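PDB 4R1D: Alpha/beta hydrolase from Pseudomonas aeruginosa PAO1, which probably acts as a lipase effector of the H2 type VI secretion system, binds calcium, and is held in complex with its inhibitor Tli4. Local coordinates for residues T289-M294 / R336-L341; E325-A330 / E368-T373; E331-R336 / S439-I444; R357-N362 / T374-V379. One frame throughout, in Å; residues are numbered along the deposited sequence. Where two conformers were deposited one is given.

Contact 1. Residues T289-M294 / R336-L341; sequences TIYHHM and RPWLFL
Tyr291 of helix 289-296 packs against Trp338 and Leu339, where a classic beta bulge marks the start of strand 339-342, an inner strand of a small mixed sheet, separate from the parallel sheet of the alpha/beta hydrolase core. The two bulge residues face Tyr359 on the neighbouring strand 358-359. With no hydrogen bond between the segments, the contact is entirely apolar and aromatic, and all three touching residues are buried. The tyrosine can be followed outward. Its CB, pointing toward the strand, meets the rim of the indole, lying 3.8 Å from Trp338 CZ3 and close to the indole plane. CG anti to the backbone N (chi1 -174°) then carries the ring out from the helix toward Leu339. Near its root the ring is still beside the tryptophan: Tyr291 CD2 is 4.1 Å from Trp338 CH2. The tyrosine ring and the six-membered indole ring have planes at 77° and centroids 5.9 Å apart, an offset edge-to-face pair in which tryptophan supplies the edge. Farther out, leucine takes over. Leu339 CD1 sits over one face of the tyrosine, 4.1 Å from the ring centroid and 24° off the normal, which meets the geometry of a CH-pi contact. The two methyls divide the outer half of the ring, Leu339 CD1 nearer CE1 of Tyr291 and Leu339 CD2 nearer CE2. Polar satisfaction of this buried phenol comes from elsewhere: Tyr291 OH bonds to Tyr376 O and Trp445 NE1. Within the contact that same oxygen, Tyr291 OH, merely touches Leu339 CD1 and CD2, each at 4.0 Å.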
# COMPACT_ATOMS: atom_id res chain seq x y z
N THR A 289 -3.90 16.08 4.62
CA THR A 289 -2.47 15.79 4.59
C THR A 289 -2.02 15.24 3.24
O THR A 289 -0.87 15.44 2.86
CB THR A 289 -2.01 14.81 5.71
OG1 THR A 289 -2.60 13.52 5.51
CG2 THR A 289 -2.36 15.36 7.09
N ILE A 290 -2.90 14.57 2.50
CA ILE A 290 -2.50 14.00 1.21
C ILE A 290 -2.03 15.09 0.26
O ILE A 290 -1.12 14.88 -0.55
CB ILE A 290 -3.62 13.13 0.55
CG1 ILE A 290 -3.05 12.35 -0.64
CG2 ILE A 290 -4.78 14.00 0.09
CD1 ILE A 290 -4.10 11.56 -1.40
N TYR A 291 -2.63 16.27 0.37
CA TYR A 291 -2.19 17.39 -0.46
C TYR A 291 -0.78 17.82 -0.05
O TYR A 291 0.07 18.03 -0.89
CB TYR A 291 -3.17 18.55 -0.34
CG TYR A 291 -2.87 19.70 -1.26
CD1 TYR A 291 -1.89 20.63 -0.93
CD2 TYR A 291 -3.60 19.89 -2.43
CE1 TYR A 291 -1.62 21.69 -1.75
CE2 TYR A 291 -3.33 20.97 -3.27
CZ TYR A 291 -2.34 21.87 -2.91
OH TYR A 291 -2.04 22.94 -3.72
N HIS A 292 -0.53 17.96 1.25
CA HIS A 292 0.81 18.33 1.69
C HIS A 292 1.83 17.35 1.14
O HIS A 292 2.84 17.75 0.55
CB HIS A 292 0.92 18.33 3.22
CG HIS A 292 2.33 18.44 3.70
ND1 HIS A 292 3.16 17.35 3.81
CD2 HIS A 292 3.07 19.52 4.05
CE1 HIS A 292 4.36 17.74 4.23
NE2 HIS A 292 4.33 19.06 4.38
N HIS A 293 1.57 16.06 1.34
CA HIS A 293 2.55 15.04 0.97
C HIS A 293 2.82 14.98 -0.53
O HIS A 293 3.97 14.85 -0.93
CB HIS A 293 2.13 13.68 1.53
CG HIS A 293 1.96 13.69 3.02
ND1 HIS A 293 1.22 12.75 3.70
CD2 HIS A 293 2.42 14.56 3.95
CE1 HIS A 293 1.24 13.03 4.99
NE2 HIS A 293 1.96 14.12 5.17
N MET A 294 1.77 15.10 -1.34
CA MET A 294 1.93 15.07 -2.78
C MET A 294 2.63 16.31 -3.32
O MET A 294 3.29 16.24 -4.35
CB MET A 294 0.57 14.88 -3.48
CG MET A 294 -0.01 13.48 -3.26
SD MET A 294 -1.51 13.19 -4.21
CE MET A 294 -0.78 13.00 -5.83
N ARG A 336 -16.85 22.74 3.64
CA ARG A 336 -16.09 24.00 3.70
C ARG A 336 -14.68 23.84 3.14
O ARG A 336 -14.16 22.73 3.04
CB ARG A 336 -16.06 24.55 5.12
CG ARG A 336 -17.41 25.04 5.62
CD ARG A 336 -17.31 25.70 6.98
NE ARG A 336 -16.82 24.76 7.98
CZ ARG A 336 -17.59 23.88 8.61
NH1 ARG A 336 -18.89 23.84 8.36
NH2 ARG A 336 -17.06 23.05 9.49
N PRO A 337 -14.06 24.97 2.74
CA PRO A 337 -12.70 24.92 2.19
C PRO A 337 -11.63 24.54 3.21
O PRO A 337 -11.78 24.76 4.41
CB PRO A 337 -12.48 26.34 1.68
CG PRO A 337 -13.39 27.19 2.53
CD PRO A 337 -14.61 26.33 2.73
N TRP A 338 -10.54 23.96 2.70
CA TRP A 338 -9.40 23.58 3.51
C TRP A 338 -8.08 23.98 2.86
O TRP A 338 -7.03 23.85 3.45
CB TRP A 338 -9.42 22.08 3.79
CG TRP A 338 -9.59 21.20 2.57
CD1 TRP A 338 -10.76 20.69 2.08
CD2 TRP A 338 -8.55 20.71 1.71
NE1 TRP A 338 -10.51 19.91 0.97
CE2 TRP A 338 -9.16 19.92 0.72
CE3 TRP A 338 -7.16 20.87 1.68
CZ2 TRP A 338 -8.43 19.28 -0.29
CZ3 TRP A 338 -6.44 20.24 0.67
CH2 TRP A 338 -7.08 19.45 -0.29
N LEU A 339 -8.14 24.48 1.63
CA LEU A 339 -6.94 24.86 0.92
C LEU A 339 -7.01 26.35 0.70
O LEU A 339 -7.88 26.82 -0.04
CB LEU A 339 -6.86 24.14 -0.43
CG LEU A 339 -5.70 24.56 -1.35
CD1 LEU A 339 -4.34 24.24 -0.74
CD2 LEU A 339 -5.82 23.91 -2.73
N PHE A 340 -6.12 27.08 1.34
CA PHE A 340 -6.21 28.54 1.38
C PHE A 340 -5.02 29.22 0.73
O PHE A 340 -3.87 28.93 1.04
CB PHE A 340 -6.33 29.02 2.83
CG PHE A 340 -7.45 28.38 3.59
CD1 PHE A 340 -8.75 28.87 3.50
CD2 PHE A 340 -7.21 27.28 4.40
CE1 PHE A 340 -9.78 28.29 4.21
CE2 PHE A 340 -8.23 26.69 5.11
CZ PHE A 340 -9.53 27.19 5.02
N LEU A 341 -5.31 30.16 -0.17
CA LEU A 341 -4.28 30.97 -0.79
C LEU A 341 -4.30 32.34 -0.11
O LEU A 341 -5.28 33.07 -0.26
CB LEU A 341 -4.55 31.11 -2.28
CG LEU A 341 -4.04 30.02 -3.25
CD1 LEU A 341 -4.06 28.61 -2.66
CD2 LEU A 341 -4.80 30.08 -4.57

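Contact 2. Residues E325-A330 / E368-T373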
# COMPACT_ATOMS: atom_id res chain seq x y z
N GLU A 325 -7.69 7.49 -2.19
CA GLU A 325 -8.98 7.47 -1.50
C GLU A 325 -8.92 8.16 -0.13
O GLU A 325 -9.95 8.43 0.47
CB GLU A 325 -9.53 6.05 -1.39
CG GLU A 325 -10.21 5.58 -2.67
CD GLU A 325 -10.39 4.07 -2.74
OE1 GLU A 325 -10.14 3.40 -1.72
OE2 GLU A 325 -10.79 3.58 -3.81
N LEU A 326 -7.72 8.45 0.34
CA LEU A 326 -7.56 9.24 1.56
C LEU A 326 -7.85 10.72 1.32
O LEU A 326 -7.98 11.49 2.27
CB LEU A 326 -6.14 9.08 2.10
CG LEU A 326 -5.72 9.93 3.31
CD1 LEU A 326 -6.57 9.55 4.53
CD2 LEU A 326 -4.24 9.78 3.62
N ALA A 327 -7.94 11.13 0.06
CA ALA A 327 -8.16 12.54 -0.25
C ALA A 327 -9.50 13.01 0.33
O ALA A 327 -10.44 12.23 0.40
CB ALA A 327 -8.12 12.76 -1.74
N PRO A 328 -9.58 14.28 0.78
CA PRO A 328 -10.86 14.76 1.32
C PRO A 328 -12.03 14.56 0.34
O PRO A 328 -11.89 14.80 -0.86
CB PRO A 328 -10.60 16.26 1.57
CG PRO A 328 -9.14 16.31 1.92
CD PRO A 328 -8.49 15.25 0.99
N SER A 329 -13.17 14.13 0.86
CA SER A 329 -14.37 13.93 0.04
C SER A 329 -15.09 15.27 -0.15
O SER A 329 -14.63 16.30 0.34
CB SER A 329 -15.30 12.96 0.75
OG SER A 329 -15.78 13.53 1.96
N ALA A 330 -16.22 15.25 -0.85
CA ALA A 330 -17.02 16.48 -0.97
C ALA A 330 -17.64 16.88 0.36
O ALA A 330 -17.96 18.05 0.58
CB ALA A 330 -18.13 16.30 -2.03
N GLU A 368 -12.12 20.98 -8.56
CA GLU A 368 -11.49 22.23 -8.14
C GLU A 368 -10.02 22.09 -7.75
O GLU A 368 -9.24 23.02 -7.93
CB GLU A 368 -12.28 22.86 -6.99
CG GLU A 368 -13.71 23.20 -7.34
CD GLU A 368 -14.35 24.01 -6.25
OE1 GLU A 368 -13.75 25.04 -5.87
OE2 GLU A 368 -15.41 23.61 -5.75
N ILE A 369 -9.65 20.93 -7.22
CA ILE A 369 -8.30 20.75 -6.70
C ILE A 369 -7.60 19.54 -7.33
O ILE A 369 -6.53 19.68 -7.92
CB ILE A 369 -8.33 20.57 -5.17
CG1 ILE A 369 -8.97 21.79 -4.51
CG2 ILE A 369 -6.93 20.38 -4.63
CD1 ILE A 369 -9.24 21.63 -3.01
N TYR A 370 -8.22 18.36 -7.23
CA TYR A 370 -7.50 17.13 -7.59
C TYR A 370 -7.14 17.01 -9.07
O TYR A 370 -6.04 16.56 -9.39
CB TYR A 370 -8.25 15.87 -7.11
CG TYR A 370 -8.65 15.92 -5.67
CD1 TYR A 370 -7.95 16.71 -4.76
CD2 TYR A 370 -9.74 15.18 -5.20
CE1 TYR A 370 -8.32 16.78 -3.43
CE2 TYR A 370 -10.12 15.23 -3.87
CZ TYR A 370 -9.41 16.04 -2.98
OH TYR A 370 -9.79 16.10 -1.66
N LYS A 371 -8.05 17.40 -9.96
CA LYS A 371 -7.78 17.38 -11.40
C LYS A 371 -7.26 18.72 -11.93
O LYS A 371 -6.81 18.81 -13.08
CB LYS A 371 -9.02 16.93 -12.18
CG LYS A 371 -9.40 15.47 -11.90
CD LYS A 371 -10.36 14.92 -12.95
CE LYS A 371 -11.80 15.19 -12.58
NZ LYS A 371 -12.77 14.57 -13.53
N ASN A 372 -7.32 19.76 -11.10
CA ASN A 372 -6.80 21.07 -11.49
C ASN A 372 -5.29 21.03 -11.78
O ASN A 372 -4.51 20.54 -10.96
CB ASN A 372 -7.09 22.08 -10.38
CG ASN A 372 -6.68 23.50 -10.75
OD1 ASN A 372 -5.50 23.82 -10.78
ND2 ASN A 372 -7.67 24.36 -11.01
N THR A 373 -4.89 21.51 -12.95
CA THR A 373 -3.49 21.44 -13.35
C THR A 373 -2.71 22.74 -13.15
O THR A 373 -1.54 22.82 -13.52
CB THR A 373 -3.32 20.98 -14.81
OG1 THR A 373 -3.97 21.91 -15.69
CG2 THR A 373 -3.92 19.59 -15.01
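Tyr370 buries the most surface here, with Pro328 and Ala327 as its partners, and its hydroxyl closes the contact by donating to Pro328 O. The bond is short, 2.6 Å from Tyr370 OH to Pro328 O, and the C=O...O angle of 119° in the carbonyl plane puts the phenol on a lone pair. Since Pro328 O also lies near the plane of the tyrosine ring, the donor reaches it edge-on. CG anti to the carbonyl carbon (chi1 -51°) sends the ring from helix 365-370 toward the loop. The hydroxyl is closely packed as well as bonded: Pro328 CD comes within 3.1 Å of Tyr370 OH. Pro328 N is equally near, but a proline nitrogen has no hydrogen to share, so that approach is only packing. The methyl of Ala327 is directed toward the helix segment, CB standing 3.7 Å from Tyr370 CZ and neither over the face nor at the edge. Both residues of the bond are buried, and it gives the phenol and the carbonyl a polar partner in each other. The contact ties the loop between helix 321-324 and strand 339-342 to helix 365-370. Ile290 of helix 289-296 packs on both Ala327 and Pro328, and Trp338, just before strand 339-342, touches Pro328 and Tyr370.

Contact 3. Residues E331-R336 / S439-I444; sequences EYREGR and SWRDLI
Asp442 OD1 is gripped by two nitrogens of Arg333, which meets it end-on: NH2 at 2.8 Å and NH1 at 3.0 Å from Asp442 OD1. The NH2 bond arrives on the syn side of the carboxylate, while NH1 comes nearly along the C-O axis. Both N-H...O angles are bent, 148° and 136°, as expected when one oxygen is shared by a pair of donors. The oxygen stays close to the guanidinium plane, and guanidinium and carboxylate are nearly coplanar. One face of the Arg333 guanidinium is covered by that of Arg441, the planes 9° apart with centres separated by 3.5 Å. The two positive groups lie among acids that probably balance their charge: Asp442 and Asp490 pair with Arg333, and Asp503 with Arg441. An extended chain brings Arg333 straight to the site, whereas Arg441 bends at chi2 to lie over it. Beside the stack a water links the segments, accepting from Tyr332 OH at 2.5 Å and donating to Arg441 O at 2.8 Å. The network joins the loop ahead of strand 339-342 to the residues leading into strand 443-446. Phe340 of the former strand packs on Arg333 and Asp442, and helix 289-296 touches Leu443.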
# COMPACT_ATOMS: atom_id res chain seq x y z
N GLU A 331 -17.83 15.91 1.25
CA GLU A 331 -18.48 16.12 2.55
C GLU A 331 -17.51 16.48 3.67
O GLU A 331 -17.91 16.84 4.78
CB GLU A 331 -19.28 14.88 2.94
CG GLU A 331 -20.49 14.59 2.07
CD GLU A 331 -20.14 13.94 0.74
OE1 GLU A 331 -19.15 13.17 0.68
OE2 GLU A 331 -20.85 14.20 -0.25
N TYR A 332 -16.23 16.34 3.38
CA TYR A 332 -15.17 16.65 4.34
C TYR A 332 -15.35 18.07 4.86
O TYR A 332 -15.57 18.98 4.08
CB TYR A 332 -13.86 16.55 3.58
CG TYR A 332 -12.58 16.85 4.32
CD1 TYR A 332 -11.91 15.87 5.03
CD2 TYR A 332 -11.99 18.11 4.22
CE1 TYR A 332 -10.71 16.13 5.65
CE2 TYR A 332 -10.79 18.39 4.84
CZ TYR A 332 -10.15 17.39 5.56
OH TYR A 332 -8.96 17.65 6.18
N ARG A 333 -15.26 18.25 6.18
CA ARG A 333 -15.34 19.60 6.76
C ARG A 333 -16.70 20.23 6.42
O ARG A 333 -16.81 21.45 6.25
CB ARG A 333 -14.17 20.45 6.25
CG ARG A 333 -13.82 21.67 7.10
CD ARG A 333 -12.41 22.14 6.77
NE ARG A 333 -12.07 23.40 7.43
CZ ARG A 333 -10.85 23.90 7.49
NH1 ARG A 333 -9.81 23.24 6.96
NH2 ARG A 333 -10.66 25.07 8.09
N GLU A 334 -17.72 19.39 6.33
CA GLU A 334 -19.08 19.82 6.01
C GLU A 334 -19.11 20.69 4.74
O GLU A 334 -19.90 21.62 4.63
CB GLU A 334 -19.70 20.56 7.20
CG GLU A 334 -19.84 19.72 8.49
CD GLU A 334 -20.21 20.54 9.73
OE1 GLU A 334 -19.60 21.61 9.94
OE2 GLU A 334 -21.10 20.11 10.50
N GLY A 335 -18.23 20.37 3.79
CA GLY A 335 -18.20 21.06 2.51
C GLY A 335 -17.41 22.36 2.50
O GLY A 335 -17.29 23.00 1.45
N ARG A 336 -16.85 22.74 3.64
CA ARG A 336 -16.09 24.00 3.70
C ARG A 336 -14.68 23.84 3.14
O ARG A 336 -14.16 22.73 3.04
CB ARG A 336 -16.06 24.55 5.12
CG ARG A 336 -17.41 25.04 5.62
CD ARG A 336 -17.31 25.70 6.98
NE ARG A 336 -16.82 24.76 7.98
CZ ARG A 336 -17.59 23.88 8.61
NH1 ARG A 336 -18.89 23.84 8.36
NH2 ARG A 336 -17.06 23.05 9.49
N SER A 439 -1.68 18.87 11.99
CA SER A 439 -2.22 17.87 11.07
C SER A 439 -2.50 18.40 9.66
O SER A 439 -3.33 17.84 8.94
CB SER A 439 -3.51 17.28 11.64
OG SER A 439 -3.35 16.83 12.98
N TRP A 440 -1.81 19.47 9.27
CA TRP A 440 -2.05 20.13 7.98
C TRP A 440 -3.54 20.40 7.75
O TRP A 440 -4.03 20.37 6.61
CB TRP A 440 -1.46 19.29 6.83
CG TRP A 440 0.01 19.16 7.00
CD1 TRP A 440 0.70 18.06 7.38
CD2 TRP A 440 0.98 20.21 6.85
NE1 TRP A 440 2.05 18.34 7.47
CE2 TRP A 440 2.24 19.66 7.14
CE3 TRP A 440 0.89 21.56 6.48
CZ2 TRP A 440 3.41 20.41 7.08
CZ3 TRP A 440 2.05 22.30 6.42
CH2 TRP A 440 3.30 21.73 6.73
N ARG A 441 -4.24 20.69 8.84
CA ARG A 441 -5.69 20.83 8.78
C ARG A 441 -6.10 22.02 7.91
O ARG A 441 -7.05 21.93 7.13
CB ARG A 441 -6.25 20.96 10.19
CG ARG A 441 -7.77 20.98 10.25
CD ARG A 441 -8.32 22.43 10.29
NE ARG A 441 -9.77 22.40 10.31
CZ ARG A 441 -10.55 23.27 10.95
NH1 ARG A 441 -10.03 24.28 11.65
NH2 ARG A 441 -11.86 23.11 10.91
N ASP A 442 -5.39 23.14 8.05
CA ASP A 442 -5.52 24.23 7.10
C ASP A 442 -4.30 24.17 6.22
O ASP A 442 -3.18 24.31 6.70
CB ASP A 442 -5.57 25.59 7.79
CG ASP A 442 -6.83 25.78 8.60
OD1 ASP A 442 -7.86 25.17 8.25
OD2 ASP A 442 -6.80 26.54 9.59
N LEU A 443 -4.52 23.94 4.93
CA LEU A 443 -3.42 23.83 4.00
C LEU A 443 -3.28 25.22 3.41
O LEU A 443 -4.13 25.66 2.64
CB LEU A 443 -3.74 22.80 2.92
CG LEU A 443 -2.56 22.16 2.19
CD1 LEU A 443 -1.62 23.23 1.66
CD2 LEU A 443 -1.83 21.21 3.11
N ILE A 444 -2.20 25.91 3.76
CA ILE A 444 -2.04 27.32 3.41
C ILE A 444 -0.84 27.59 2.52
O ILE A 444 0.28 27.26 2.86
CB ILE A 444 -1.89 28.19 4.67
CG1 ILE A 444 -3.10 28.03 5.58
CG2 ILE A 444 -1.67 29.65 4.28
CD1 ILE A 444 -2.78 28.30 7.07
O HOH W 1 -9.10 20.10 6.83

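Contact 4. Residues R357-N362 / T374-V379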
# COMPACT_ATOMS: atom_id res chain seq x y z
N ARG A 357 -10.08 32.90 -2.25
CA ARG A 357 -9.37 31.76 -2.81
C ARG A 357 -9.17 30.71 -1.71
O ARG A 357 -8.06 30.50 -1.20
CB ARG A 357 -8.05 32.23 -3.41
CG ARG A 357 -8.27 33.34 -4.45
CD ARG A 357 -7.06 33.56 -5.35
NE ARG A 357 -6.81 32.42 -6.24
CZ ARG A 357 -5.82 32.38 -7.12
NH1 ARG A 357 -5.00 33.41 -7.25
NH2 ARG A 357 -5.66 31.32 -7.89
N ALA A 358 -10.30 30.11 -1.35
CA ALA A 358 -10.42 29.09 -0.32
C ALA A 358 -11.13 27.92 -0.98
O ALA A 358 -12.31 28.01 -1.32
CB ALA A 358 -11.25 29.64 0.83
N TYR A 359 -10.42 26.81 -1.16
CA TYR A 359 -10.92 25.71 -1.97
C TYR A 359 -11.18 24.46 -1.12
O TYR A 359 -10.49 24.25 -0.13
CB TYR A 359 -9.90 25.40 -3.08
CG TYR A 359 -9.56 26.61 -3.92
CD1 TYR A 359 -8.53 27.47 -3.55
CD2 TYR A 359 -10.28 26.91 -5.07
CE1 TYR A 359 -8.23 28.61 -4.32
CE2 TYR A 359 -9.98 28.03 -5.84
CZ TYR A 359 -8.95 28.87 -5.46
OH TYR A 359 -8.65 30.00 -6.22
N PRO A 360 -12.19 23.65 -1.50
CA PRO A 360 -13.12 23.89 -2.61
C PRO A 360 -13.99 25.12 -2.35
O PRO A 360 -14.33 25.40 -1.20
CB PRO A 360 -14.02 22.65 -2.61
CG PRO A 360 -13.29 21.63 -1.81
CD PRO A 360 -12.48 22.38 -0.81
N GLN A 361 -14.35 25.82 -3.42
CA GLN A 361 -15.22 26.99 -3.35
C GLN A 361 -16.67 26.56 -3.52
O GLN A 361 -17.59 27.19 -2.98
CB GLN A 361 -14.87 27.98 -4.47
CG GLN A 361 -13.47 28.58 -4.40
CD GLN A 361 -13.24 29.57 -5.53
OE1 GLN A 361 -12.84 30.72 -5.31
NE2 GLN A 361 -13.50 29.13 -6.75
N ASN A 362 -16.87 25.47 -4.27
CA ASN A 362 -18.23 24.97 -4.50
C ASN A 362 -18.38 23.48 -4.24
O ASN A 362 -19.05 22.76 -4.98
CB ASN A 362 -18.74 25.32 -5.90
CG ASN A 362 -20.22 25.03 -6.06
OD1 ASN A 362 -21.01 25.22 -5.13
ND2 ASN A 362 -20.60 24.54 -7.24
N THR A 374 -3.37 23.75 -12.58
CA THR A 374 -2.69 25.01 -12.27
C THR A 374 -1.76 24.82 -11.08
O THR A 374 -1.75 23.76 -10.44
CB THR A 374 -3.68 26.16 -11.96
OG1 THR A 374 -4.29 25.94 -10.68
CG2 THR A 374 -4.76 26.24 -13.02
N TRP A 375 -0.98 25.85 -10.76
CA TRP A 375 0.02 25.75 -9.70
C TRP A 375 -0.50 25.25 -8.35
O TRP A 375 0.27 24.69 -7.57
CB TRP A 375 0.74 27.09 -9.50
CG TRP A 375 -0.10 28.14 -8.85
CD1 TRP A 375 -0.96 29.00 -9.46
CD2 TRP A 375 -0.18 28.43 -7.45
NE1 TRP A 375 -1.57 29.82 -8.53
CE2 TRP A 375 -1.10 29.49 -7.29
CE3 TRP A 375 0.44 27.90 -6.31
CZ2 TRP A 375 -1.41 30.04 -6.04
CZ3 TRP A 375 0.14 28.45 -5.07
CH2 TRP A 375 -0.78 29.50 -4.95
N TYR A 376 -1.79 25.46 -8.04
CA TYR A 376 -2.29 25.06 -6.73
C TYR A 376 -3.02 23.72 -6.77
O TYR A 376 -3.57 23.29 -5.76
CB TYR A 376 -3.16 26.16 -6.07
CG TYR A 376 -4.47 26.47 -6.77
CD1 TYR A 376 -5.63 25.78 -6.46
CD2 TYR A 376 -4.54 27.46 -7.75
CE1 TYR A 376 -6.84 26.07 -7.10
CE2 TYR A 376 -5.72 27.75 -8.39
CZ TYR A 376 -6.87 27.06 -8.07
OH TYR A 376 -8.05 27.34 -8.71
N GLY A 377 -3.00 23.07 -7.92
CA GLY A 377 -3.67 21.78 -8.07
C GLY A 377 -2.90 20.68 -7.38
O GLY A 377 -1.76 20.87 -6.99
N LEU A 378 -3.54 19.52 -7.21
CA LEU A 378 -2.91 18.40 -6.52
C LEU A 378 -1.70 17.89 -7.30
O LEU A 378 -0.65 17.58 -6.72
CB LEU A 378 -3.91 17.27 -6.37
CG LEU A 378 -3.42 16.09 -5.53
CD1 LEU A 378 -3.21 16.54 -4.09
CD2 LEU A 378 -4.45 14.96 -5.61
N VAL A 379 -1.86 17.78 -8.61
CA VAL A 379 -0.77 17.47 -9.52
C VAL A 379 -0.65 18.57 -10.58
O VAL A 379 -1.17 18.43 -11.69
CB VAL A 379 -0.94 16.10 -10.19
CG1 VAL A 379 0.31 15.75 -10.99
CG2 VAL A 379 -1.21 15.05 -9.14
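The rings of Tyr359 and Tyr376 overlap face to face in an offset stack, centroids 4.6 Å apart and planes tilted by 28°, joining strand 358-359, an outermost strand of the small mixed sheet, to a type I beta turn, Thr374 to Gly377. Tyr376 CE1 lies over the centre of the Tyr359 ring. The displacement carries the second phenol across the rim, so that Tyr376 OH is 3.5 Å from Tyr359 CE2. At the edge of the Tyr376 ring, near its plane, lies Trp375 NE1, and Tyr376 CB covers one face of that indole. Tyr376 reaches the strand with CG between its backbone N and carbonyl carbon. Arg357 completes the arrangement. Its guanidinium stands almost perpendicular to the Tyr376 ring, planes 85° apart, and brings its edge to the ring: Arg357 NH2 is 3.6 Å from Tyr376 CE2. Glu453 is the outside partner that places this end, taking a salt bridge from Arg357 NH2 and a hydrogen bond from Trp375 NE1. The arginine is also fixed from within its own segment, by Tyr359. A bend at chi3 turns NE to Tyr359, and the Arg357 NE to Tyr359 OH bond, 3.0 Å long, is almost straight at 175°, with the oxygen in the guanidinium plane.

How the contacts relate
The four contacts form one continuous region on and beside the small mixed sheet, away from the calcium site. Contact 1 is the common neighbour: its centre lies about 7 Å from contact 3, 8 Å from contact 4 and 9 Å from contact 2. Toward contact 3 the link is backbone pairing, Phe340 N to Leu443 O at 2.8 Å; toward contact 4, Leu339 O faces Tyr359 N, also at 2.8 Å. With contact 2 it shares packing, Trp338 CZ2 lying 3.7 Å from Ile369 CD1. Contacts 2 and 4 meet through Glu368 OE1 and Gln361 N, 2.6 Å apart. The first segments of contacts 2 and 3, 325-330 and 331-336, follow each other in one loop, and the contact centres are about 12 Å apart.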